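Local coordinates for histidine kinase (Synechocystis sp., PDB 5DFY), which is a cyanobacteriochrome photoreceptor that probably acts as a phosphorelay sensor kinase, represented here by its phycocyanobilin-binding GAF domain, at residues 70-75 with 94-99. Residues are numbered along the deposited sequence; the frame is centred on the assembly and turned at random.
Sequences RVLVYR and EPLKDL. With CYC (phycocyanobilin), chain B.
The guanidinium of R70 takes an apolar partner on one face and polar ones at its rim: CG of L96 lies 3.6 Å above the plane, displaced from its centre, while the carbonyl oxygen of E94 and a water sit at the edge. Further along strand 70-76, the Y74 ring carries the CMB methyl of phycocyanobilin over one face. NH2 of R70 donates to E94 O over 3.1 Å in an almost straight bond (179°). The water accepts from R70 NH1 and donates to the same oxygen; these bonds, with F146 O accepting from NH1, probably limit the rotation of the guanidinium. After two extended torsions the arginine bends at chi3 (-46°), which turns the group toward the 94-99 loop. E87 of the neighbouring strand 82-89 forms a salt bridge with R70 NH2 and also accepts from the backbone N of L96, tying arginine and loop to one carboxylate. L96 CD1 also meets L72 CD1 at 3.9 Å, the two leucines crossing nearly at right angles. A methionine in place of R70 would probably leave E87 without its cation and E94 O without its direct donor. The contact thus illustrates a charge paired with E87 and covered by an apolar carbon on one face, joining an irregular loop to a strand that contributes Y74 to the bilin pocket.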
loop_
_atom_site.group_PDB
_atom_site.type_symbol
_atom_site.label_atom_id
_atom_site.label_comp_id
_atom_site.label_asym_id
_atom_site.label_seq_id
_atom_site.Cartn_x
_atom_site.Cartn_y
_atom_site.Cartn_z
ATOM N N ARG A 70 -22.050 8.722 13.910
ATOM C CA ARG A 70 -21.846 8.914 12.471
ATOM C C ARG A 70 -20.435 8.485 12.117
ATOM O O ARG A 70 -19.546 8.644 12.926
ATOM C CB ARG A 70 -22.046 10.361 12.050
ATOM C CG ARG A 70 -22.318 10.533 10.566
ATOM C CD ARG A 70 -22.164 11.957 10.049
ATOM N NE ARG A 70 -22.785 13.017 10.858
ATOM C CZ ARG A 70 -24.056 13.404 10.789
ATOM N NH1 ARG A 70 -24.451 14.379 11.582
ATOM N NH2 ARG A 70 -24.922 12.839 9.961
ATOM N N VAL A 71 -20.260 7.937 10.916
ATOM C CA VAL A 71 -18.935 7.652 10.352
ATOM C C VAL A 71 -18.904 8.242 8.954
ATOM O O VAL A 71 -19.875 8.114 8.199
ATOM C CB VAL A 71 -18.645 6.163 10.310
ATOM C CG1 VAL A 71 -17.310 5.881 9.619
ATOM C CG2 VAL A 71 -18.682 5.570 11.701
ATOM N N LEU A 72 -17.791 8.888 8.603
ATOM C CA LEU A 72 -17.640 9.499 7.291
ATOM C C LEU A 72 -16.333 9.070 6.640
ATOM O O LEU A 72 -15.288 8.933 7.308
ATOM C CB LEU A 72 -17.674 11.016 7.349
ATOM C CG LEU A 72 -18.967 11.663 7.870
ATOM C CD1 LEU A 72 -18.761 13.133 8.184
ATOM C CD2 LEU A 72 -20.068 11.458 6.842
ATOM N N VAL A 73 -16.419 8.875 5.330
ATOM C CA VAL A 73 -15.247 8.677 4.475
ATOM C C VAL A 73 -15.077 9.919 3.614
ATOM O O VAL A 73 -15.999 10.311 2.898
ATOM C CB VAL A 73 -15.403 7.433 3.591
ATOM C CG1 VAL A 73 -14.150 7.255 2.697
ATOM C CG2 VAL A 73 -15.617 6.178 4.434
ATOM N N TYR A 74 -13.892 10.520 3.675
ATOM C CA TYR A 74 -13.582 11.799 3.027
ATOM C C TYR A 74 -12.374 11.574 2.151
ATOM O O TYR A 74 -11.347 11.137 2.644
ATOM C CB TYR A 74 -13.293 12.859 4.076
ATOM C CG TYR A 74 -12.938 14.260 3.640
ATOM C CD1 TYR A 74 -13.931 15.197 3.371
ATOM C CD2 TYR A 74 -11.614 14.677 3.575
ATOM C CE1 TYR A 74 -13.611 16.488 3.024
ATOM C CE2 TYR A 74 -11.284 15.981 3.213
ATOM C CZ TYR A 74 -12.289 16.877 2.961
ATOM O OH TYR A 74 -11.994 18.175 2.603
ATOM N N ARG A 75 -12.517 11.856 0.863
ATOM C CA ARG A 75 -11.462 11.592 -0.121
ATOM C C ARG A 75 -10.851 12.898 -0.583
ATOM O O ARG A 75 -11.585 13.798 -0.994
ATOM C CB ARG A 75 -12.034 10.839 -1.311
ATOM C CG ARG A 75 -10.996 10.468 -2.354
ATOM C CD ARG A 75 -11.626 9.779 -3.535
ATOM N NE ARG A 75 -12.537 10.702 -4.190
ATOM C CZ ARG A 75 -13.606 10.351 -4.896
ATOM N NH1 ARG A 75 -13.916 9.074 -5.069
ATOM N NH2 ARG A 75 -14.367 11.296 -5.424
ATOM N N GLU A 94 -30.111 13.589 11.651
ATOM C CA GLU A 94 -30.230 14.057 10.270
ATOM C C GLU A 94 -28.992 13.611 9.486
ATOM O O GLU A 94 -27.871 13.850 9.923
ATOM C CB GLU A 94 -30.394 15.580 10.224
ATOM C CG GLU A 94 -30.412 16.106 8.784
ATOM C CD GLU A 94 -30.860 17.564 8.617
ATOM O OE1 GLU A 94 -31.428 18.146 9.548
ATOM O OE2 GLU A 94 -30.609 18.109 7.528
ATOM N N PRO A 95 -29.197 12.959 8.336
ATOM C CA PRO A 95 -28.021 12.530 7.562
ATOM C C PRO A 95 -27.402 13.684 6.813
ATOM O O PRO A 95 -28.098 14.670 6.521
ATOM C CB PRO A 95 -28.595 11.502 6.594
ATOM C CG PRO A 95 -30.015 11.966 6.376
ATOM C CD PRO A 95 -30.453 12.549 7.703
ATOM N N LEU A 96 -26.102 13.589 6.524
ATOM C CA LEU A 96 -25.459 14.576 5.662
ATOM C C LEU A 96 -25.737 14.273 4.208
ATOM O O LEU A 96 -25.800 15.202 3.396
ATOM C CB LEU A 96 -23.950 14.617 5.895
ATOM C CG LEU A 96 -23.481 14.948 7.306
ATOM C CD1 LEU A 96 -21.975 15.155 7.301
ATOM C CD2 LEU A 96 -24.195 16.150 7.886
ATOM N N LYS A 97 -25.917 13.010 3.876
ATOM C CA LYS A 97 -26.209 12.626 2.492
ATOM C C LYS A 97 -27.662 12.930 2.171
ATOM O O LYS A 97 -28.558 12.455 2.858
ATOM C CB LYS A 97 -25.925 11.155 2.253
ATOM C CG LYS A 97 -25.994 10.756 0.760
ATOM C CD LYS A 97 -25.802 9.274 0.546
ATOM C CE LYS A 97 -26.989 8.477 0.986
ATOM N NZ LYS A 97 -26.773 7.038 0.753
ATOM N N ASP A 98 -27.887 13.698 1.110
ATOM C CA ASP A 98 -29.255 14.040 0.704
ATOM C C ASP A 98 -29.859 12.996 -0.236
ATOM O O ASP A 98 -29.263 11.952 -0.494
ATOM C CB ASP A 98 -29.292 15.439 0.073
ATOM C CG ASP A 98 -28.607 15.519 -1.292
ATOM O OD1 ASP A 98 -28.528 14.520 -2.041
ATOM O OD2 ASP A 98 -28.152 16.629 -1.614
ATOM N N LEU A 99 -31.064 13.268 -0.740
ATOM C CA LEU A 99 -31.799 12.262 -1.506
ATOM C C LEU A 99 -31.198 11.970 -2.881
ATOM O O LEU A 99 -31.477 10.924 -3.473
ATOM C CB LEU A 99 -33.257 12.690 -1.670
ATOM C CG LEU A 99 -34.111 12.519 -0.414
ATOM C CD1 LEU A 99 -35.454 13.206 -0.590
ATOM C CD2 LEU A 99 -34.309 11.049 -0.088
HETATM C CHA CYC B . -8.095 21.762 11.478
HETATM N NA CYC B . -9.889 20.599 10.107
HETATM C C1A CYC B . -8.731 20.678 11.007
HETATM C C2A CYC B . -8.364 19.263 11.350
HETATM C C3A CYC B . -9.274 18.364 10.680
HETATM C C4A CYC B . -10.224 19.195 9.921
HETATM C CMA CYC B . -9.214 16.861 10.764
HETATM C CAA CYC B . -7.166 18.884 12.203
HETATM C CBA CYC B . -6.010 18.959 11.181
HETATM C CGA CYC B . -4.601 18.722 11.724
HETATM O O1A CYC B . -4.409 18.759 12.960
HETATM O O2A CYC B . -3.610 18.514 10.942
HETATM C CHB CYC B . -11.329 18.805 9.002
HETATM N NB CYC B . -12.238 16.873 10.320
HETATM C C1B CYC B . -12.016 17.678 9.087
HETATM C C2B CYC B . -12.719 17.026 7.976
HETATM C C3B CYC B . -13.360 15.879 8.463
HETATM C C4B CYC B . -13.116 15.751 9.916
HETATM C CMB CYC B . -12.714 17.559 6.560
HETATM C CAB CYC B . -14.203 14.899 7.655
HETATM C CBB CYC B . -13.499 13.553 7.569
HETATM O OB CYC B . -13.500 14.906 10.690
HETATM N NC CYC B . -12.021 24.530 8.816
HETATM C C1C CYC B . -13.141 24.804 8.366
HETATM C C2C CYC B . -13.226 26.490 8.043
HETATM C C3C CYC B . -11.982 26.870 7.922
HETATM C C4C CYC B . -11.184 25.834 8.874
HETATM C CMC CYC B . -14.175 26.768 6.821
HETATM C CAC CYC B . -11.610 28.404 8.320
HETATM C CBC CYC B . -12.130 29.321 7.236
HETATM O OC CYC B . -14.059 24.033 8.169
HETATM C CHD CYC B . -9.997 26.058 9.456
HETATM N ND CYC B . -9.375 23.667 10.191
HETATM C C1D CYC B . -9.247 25.028 10.239
HETATM C C2D CYC B . -8.290 25.363 11.153
HETATM C C3D CYC B . -7.802 24.210 11.674
HETATM C C4D CYC B . -8.479 23.155 11.070
HETATM C CMD CYC B . -7.879 26.797 11.459
HETATM C CAD CYC B . -6.721 24.089 12.718
HETATM C CBD CYC B . -7.322 23.862 14.090
HETATM C CGD CYC B . -8.096 25.095 14.523
HETATM O O1D CYC B . -9.355 25.084 14.587
HETATM O O2D CYC B . -7.489 26.161 14.820
HETATM O O HOH W 1 -26.944 15.755 11.683
#